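Local coordinates for protein phosphotransferase system, HPr-related proteins (Thermoanaerobacter tengcongensis, PDB 3LE1) that probably serves as the general, non-sugar-specific phosphocarrier of the phosphoenolpyruvate-dependent sugar phosphotransferase system, at residues H15-P18 with A19-V23; A76-D79 with L80-K84. All coordinates share one frame; numbering follows the deposited sequence.

Interactions 1 and 2 are both local, each running between successive turns of one helix, and they sit at contrasting ends: interaction 1 in the first turns of helix 16-26, interaction 2 in the last turns of helix 70-82. Both are partly buried and combine main-chain bonds with a side-chain pair, in the first an exposed arginine with a leucine methyl over its guanidinium, in the second a valine beside a glutamate along strand 2-7. Inward, they meet: Leu77, Leu80 and Ile81 pack on helix 16-26 around Phe22, with Phe22 CE1 4.0 Å from Ile81 CD1. Their polar chemistry differs, since 15-23 opens a helix just after His15 whereas 76-84 closes one through a Schellman motif and a serine hydroxyl.

Interaction 1 (H15-P18 with A19-V23); sequences HARP and AALFV
One face of the Arg17 guanidinium is covered by the CD1 methyl of Leu21, one helical turn on. The methyl lies over the plane, offset toward the rim on the NH1 side; the 3.0 Å between Leu21 CD1 and Arg17 NH1 is unusually short, and its exact value is doubtful. The arginine reaches this place with an extended chain whose CG is anti to the backbone N (chi1 179°), and its aliphatic part is used as well: Arg17 CG lies 3.4 Å from Leu21 CD1. The CD2 branch of the leucine comes no nearer than 4.1 Å, at Arg17 NH2. The other flat groups turn elsewhere. The His15 imidazole is held through ND1 by Thr12 O, and the Phe22 ring packs against Ile50 of helix 47-53. This is the amino-terminal end of helix 16-26 in the open-faced beta sandwich of HPr, where a histidine just before the first helix carries the phosphoryl group in relatives; His15, in the sequence His-Ala-Arg-Pro, is consistent with that site. Backbone bonds start the helix: Ala19 N to His15 O is weak at 3.4 Å, but Ala20 N to Ala16 O is 3.0 Å and Phe22 N to Pro18 O 2.7 Å. Pro18, which has no N-H to give, occupies the first turn, and its ring rests against Asn10, Thr12 and Phe85.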
ATOM      1  N   HIS A  15       6.363  -7.011  -3.328  1.00 28.52           N
ATOM      2  CA  HIS A  15       6.847  -8.340  -2.987  1.00 33.14           C
ATOM      3  C   HIS A  15       8.078  -8.225  -2.104  1.00 35.14           C
ATOM      4  O   HIS A  15       8.735  -7.189  -2.091  1.00 36.03           O
ATOM      5  CB  HIS A  15       7.196  -9.114  -4.260  1.00 36.41           C
ATOM      6  CG  HIS A  15       6.004  -9.462  -5.093  1.00 39.26           C
ATOM      7  ND1 HIS A  15       5.518  -8.634  -6.080  1.00 40.60           N
ATOM      8  CD2 HIS A  15       5.195 -10.550  -5.084  1.00 40.53           C
ATOM      9  CE1 HIS A  15       4.460  -9.193  -6.643  1.00 40.72           C
ATOM     10  NE2 HIS A  15       4.242 -10.355  -6.052  1.00 40.40           N
ATOM     11  N   ALA A  16       8.386  -9.286  -1.366  1.00 34.42           N
ATOM     12  CA  ALA A  16       9.614  -9.322  -0.573  1.00 34.10           C
ATOM     13  C   ALA A  16       9.759  -8.085   0.304  1.00 33.85           C
ATOM     14  O   ALA A  16       8.788  -7.641   0.923  1.00 34.19           O
ATOM     15  CB  ALA A  16      10.835  -9.483  -1.482  1.00 34.26           C
ATOM     16  N   ARG A  17      10.963  -7.525   0.358  1.00 33.39           N
ATOM     17  CA  ARG A  17      11.231  -6.407   1.262  1.00 32.71           C
ATOM     18  C   ARG A  17      10.181  -5.291   1.219  1.00 33.47           C
ATOM     19  O   ARG A  17       9.582  -4.969   2.250  1.00 35.66           O
ATOM     20  CB  ARG A  17      12.636  -5.825   1.058  1.00 30.15           C
ATOM     21  CG  ARG A  17      12.894  -4.650   1.987  1.00 26.62           C
ATOM     22  CD  ARG A  17      14.369  -4.382   2.212  1.00 25.72           C
ATOM     23  NE  ARG A  17      14.580  -3.679   3.477  1.00 27.71           N
ATOM     24  CZ  ARG A  17      14.508  -2.359   3.623  1.00 30.72           C
ATOM     25  NH1 ARG A  17      14.220  -1.595   2.581  1.00 33.67           N
ATOM     26  NH2 ARG A  17      14.720  -1.804   4.812  1.00 30.34           N
ATOM     27  N   PRO A  18       9.972  -4.678   0.041  1.00 31.32           N
ATOM     28  CA  PRO A  18       8.939  -3.644  -0.074  1.00 29.68           C
ATOM     29  C   PRO A  18       7.583  -4.082   0.488  1.00 27.50           C
ATOM     30  O   PRO A  18       6.967  -3.313   1.224  1.00 25.96           O
ATOM     31  CB  PRO A  18       8.866  -3.401  -1.581  1.00 30.24           C
ATOM     32  CG  PRO A  18      10.263  -3.684  -2.064  1.00 30.66           C
ATOM     33  CD  PRO A  18      10.764  -4.806  -1.197  1.00 30.98           C
ATOM     34  N   ALA A  19       7.128  -5.292   0.170  1.00 26.40           N
ATOM     35  CA  ALA A  19       5.854  -5.765   0.703  1.00 27.47           C
ATOM     36  C   ALA A  19       5.872  -5.771   2.235  1.00 27.02           C
ATOM     37  O   ALA A  19       4.907  -5.364   2.884  1.00 26.27           O
ATOM     38  CB  ALA A  19       5.526  -7.153   0.169  1.00 28.51           C
ATOM     39  N   ALA A  20       6.979  -6.228   2.813  1.00 26.37           N
ATOM     40  CA  ALA A  20       7.099  -6.320   4.263  1.00 25.75           C
ATOM     41  C   ALA A  20       7.052  -4.931   4.879  1.00 25.33           C
ATOM     42  O   ALA A  20       6.398  -4.715   5.903  1.00 25.31           O
ATOM     43  CB  ALA A  20       8.400  -7.021   4.649  1.00 27.09           C
ATOM     44  N   LEU A  21       7.757  -4.002   4.238  1.00 24.75           N
ATOM     45  CA  LEU A  21       7.819  -2.611   4.677  1.00 25.06           C
ATOM     46  C   LEU A  21       6.481  -1.920   4.480  1.00 24.73           C
ATOM     47  O   LEU A  21       6.072  -1.091   5.295  1.00 25.89           O
ATOM     48  CB  LEU A  21       8.885  -1.858   3.891  1.00 24.58           C
ATOM     49  CG  LEU A  21      10.337  -2.125   4.288  1.00 26.38           C
ATOM     50  CD1 LEU A  21      11.251  -1.939   3.096  1.00 26.39           C
ATOM     51  CD2 LEU A  21      10.752  -1.234   5.440  1.00 26.84           C
ATOM     52  N   PHE A  22       5.815  -2.249   3.379  1.00 22.70           N
ATOM     53  CA  PHE A  22       4.498  -1.711   3.094  1.00 19.74           C
ATOM     54  C   PHE A  22       3.550  -2.041   4.236  1.00 20.59           C
ATOM     55  O   PHE A  22       2.907  -1.148   4.778  1.00 22.03           O
ATOM     56  CB  PHE A  22       3.967  -2.265   1.772  1.00 18.41           C
ATOM     57  CG  PHE A  22       2.661  -1.655   1.335  1.00 17.00           C
ATOM     58  CD1 PHE A  22       2.639  -0.527   0.529  1.00 16.44           C
ATOM     59  CD2 PHE A  22       1.453  -2.216   1.722  1.00 16.57           C
ATOM     60  CE1 PHE A  22       1.438   0.025   0.123  1.00 15.83           C
ATOM     61  CE2 PHE A  22       0.249  -1.664   1.312  1.00 16.35           C
ATOM     62  CZ  PHE A  22       0.248  -0.546   0.511  1.00 14.61           C
ATOM     63  N   VAL A  23       3.491  -3.320   4.619  1.00 21.17           N
ATOM     64  CA  VAL A  23       2.607  -3.785   5.681  1.00 22.73           C
ATOM     65  C   VAL A  23       3.050  -3.198   7.013  1.00 23.40           C
ATOM     66  O   VAL A  23       2.231  -2.836   7.859  1.00 21.40           O
ATOM     67  CB  VAL A  23       2.622  -5.323   5.782  1.00 21.70           C
ATOM     68  CG1 VAL A  23       1.955  -5.787   7.069  1.00 22.99           C
ATOM     69  CG2 VAL A  23       1.947  -5.946   4.569  1.00 21.38           C
TER

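Interaction 2 (A76-D79 with L80-K84)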
ATOM      1  N   ALA A  76       1.742   8.361   4.355  1.00 17.70           N
ATOM      2  CA  ALA A  76       2.929   7.581   4.696  1.00 16.77           C
ATOM      3  C   ALA A  76       3.206   6.507   3.640  1.00 15.14           C
ATOM      4  O   ALA A  76       4.361   6.223   3.283  1.00 14.80           O
ATOM      5  CB  ALA A  76       2.763   6.948   6.062  1.00 16.48           C
ATOM      6  N   LEU A  77       2.137   5.909   3.135  1.00 14.51           N
ATOM      7  CA  LEU A  77       2.266   4.880   2.108  1.00 16.11           C
ATOM      8  C   LEU A  77       2.644   5.483   0.754  1.00 17.70           C
ATOM      9  O   LEU A  77       3.479   4.930   0.016  1.00 17.33           O
ATOM     10  CB  LEU A  77       0.957   4.093   2.011  1.00 13.02           C
ATOM     11  CG  LEU A  77       0.714   3.231   3.252  1.00 12.83           C
ATOM     12  CD1 LEU A  77      -0.716   2.703   3.293  1.00 12.16           C
ATOM     13  CD2 LEU A  77       1.725   2.084   3.379  1.00 14.92           C
ATOM     14  N   VAL A  78       2.038   6.618   0.432  1.00 17.64           N
ATOM     15  CA  VAL A  78       2.348   7.332  -0.797  1.00 18.26           C
ATOM     16  C   VAL A  78       3.826   7.687  -0.834  1.00 18.89           C
ATOM     17  O   VAL A  78       4.506   7.434  -1.831  1.00 15.99           O
ATOM     18  CB  VAL A  78       1.515   8.624  -0.916  1.00 18.07           C
ATOM     19  CG1 VAL A  78       2.127   9.592  -1.936  1.00 19.19           C
ATOM     20  CG2 VAL A  78       0.078   8.291  -1.259  1.00 16.44           C
ATOM     21  N   ASP A  79       4.305   8.259   0.267  1.00 22.17           N
ATOM     22  CA  ASP A  79       5.711   8.602   0.426  1.00 24.39           C
ATOM     23  C   ASP A  79       6.627   7.382   0.340  1.00 26.07           C
ATOM     24  O   ASP A  79       7.695   7.451  -0.256  1.00 27.99           O
ATOM     25  CB  ASP A  79       5.926   9.358   1.747  1.00 27.18           C
ATOM     26  CG  ASP A  79       5.258  10.731   1.751  1.00 29.34           C
ATOM     27  OD1 ASP A  79       4.798  11.184   0.684  1.00 29.74           O
ATOM     28  OD2 ASP A  79       5.196  11.367   2.825  1.00 31.00           O
ATOM     29  N   LEU A  80       6.217   6.268   0.930  1.00 25.27           N
ATOM     30  CA  LEU A  80       7.036   5.060   0.860  1.00 24.46           C
ATOM     31  C   LEU A  80       7.164   4.597  -0.587  1.00 25.07           C
ATOM     32  O   LEU A  80       8.253   4.278  -1.060  1.00 27.87           O
ATOM     33  CB  LEU A  80       6.429   3.957   1.722  1.00 23.97           C
ATOM     34  CG  LEU A  80       7.232   2.696   2.041  1.00 24.70           C
ATOM     35  CD1 LEU A  80       8.465   3.014   2.884  1.00 24.09           C
ATOM     36  CD2 LEU A  80       6.353   1.701   2.760  1.00 24.54           C
ATOM     37  N   ILE A  81       6.046   4.583  -1.303  1.00 22.94           N
ATOM     38  CA  ILE A  81       6.041   4.174  -2.702  1.00 22.41           C
ATOM     39  C   ILE A  81       6.853   5.118  -3.601  1.00 22.62           C
ATOM     40  O   ILE A  81       7.659   4.666  -4.418  1.00 23.56           O
ATOM     41  CB  ILE A  81       4.601   4.009  -3.227  1.00 20.84           C
ATOM     42  CG1 ILE A  81       3.982   2.739  -2.635  1.00 19.47           C
ATOM     43  CG2 ILE A  81       4.573   3.960  -4.750  1.00 22.35           C
ATOM     44  CD1 ILE A  81       2.459   2.684  -2.691  1.00 19.09           C
ATOM     45  N   GLU A  82       6.658   6.423  -3.443  1.00 22.39           N
ATOM     46  CA  GLU A  82       7.322   7.398  -4.306  1.00 23.08           C
ATOM     47  C   GLU A  82       8.841   7.397  -4.126  1.00 24.19           C
ATOM     48  O   GLU A  82       9.583   7.684  -5.070  1.00 26.32           O
ATOM     49  CB  GLU A  82       6.754   8.802  -4.081  1.00 23.75           C
ATOM     50  CG  GLU A  82       5.305   8.957  -4.526  1.00 22.99           C
ATOM     51  CD  GLU A  82       5.104   8.665  -6.010  1.00 23.22           C
ATOM     52  OE1 GLU A  82       6.085   8.740  -6.782  1.00 23.04           O
ATOM     53  OE2 GLU A  82       3.954   8.364  -6.407  1.00 25.00           O
ATOM     54  N   SER A  83       9.298   7.067  -2.922  1.00 22.98           N
ATOM     55  CA  SER A  83      10.731   7.014  -2.632  1.00 21.94           C
ATOM     56  C   SER A  83      11.314   5.656  -3.012  1.00 21.11           C
ATOM     57  O   SER A  83      12.493   5.380  -2.756  1.00 21.64           O
ATOM     58  CB  SER A  83      10.967   7.264  -1.143  1.00 20.14           C
ATOM     59  OG  SER A  83      10.683   6.104  -0.385  1.00 20.08           O
ATOM     60  N   LYS A  84      10.486   4.814  -3.622  1.00 21.23           N
ATOM     61  CA  LYS A  84      10.853   3.436  -3.938  1.00 22.01           C
ATOM     62  C   LYS A  84      11.307   2.682  -2.696  1.00 20.18           C
ATOM     63  O   LYS A  84      12.287   1.930  -2.729  1.00 16.85           O
ATOM     64  CB  LYS A  84      11.934   3.373  -5.014  1.00 25.07           C
ATOM     65  CG  LYS A  84      11.472   3.878  -6.355  1.00 27.39           C
ATOM     66  CD  LYS A  84      12.573   3.777  -7.396  1.00 30.12           C
ATOM     67  CE  LYS A  84      12.461   4.919  -8.389  1.00 31.19           C
ATOM     68  NZ  LYS A  84      11.078   5.015  -8.932  1.00 31.86           N
TER
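Ala76 O accepts the N-H of Leu80 at 3.0 Å, with the donor tilted 33° from the carbonyl plane, while the CB of Leu80 rests against the same oxygen. Next in sequence, Leu77 O receives Ile81 N at 2.9 Å and is overlaid by the isoleucine side chain, whose CG1 comes to 3.5 Å from Leu77 O because chi1 of -73° sets that branch beside the backbone N. The Leu77 side chain leaves the contact and touches Thr25 of helix 16-26. Val78 pairs with Glu82: their side chains run alongside one another in the same direction, Val78 CG1 4.1 Å from Glu82 CG, and both also touch Ile6 of strand 2-7. Glu82 bends at chi2 (-59°), and its CG lies 3.2 Å from Val78 O. Asp79 O takes the N-H of Ser83 at 3.1 Å. Here helix 70-82, packed on the beta sheet of the HPr fold, ends in a Schellman motif, with Lys84 at positive phi and Lys84 N bonded to Ile81 O at 2.9 Å. The Ser83 hydroxyl folds back to Leu80 O at 3.1 Å, approaching from above the carbonyl plane, and also pairs with Gly86 N. Asp79 O and Ile81 O are thus met by main-chain N-H groups and Leu80 O by the serine hydroxyl, so the terminus is tied both to its own last turn and, through Gly86, to the residues that follow.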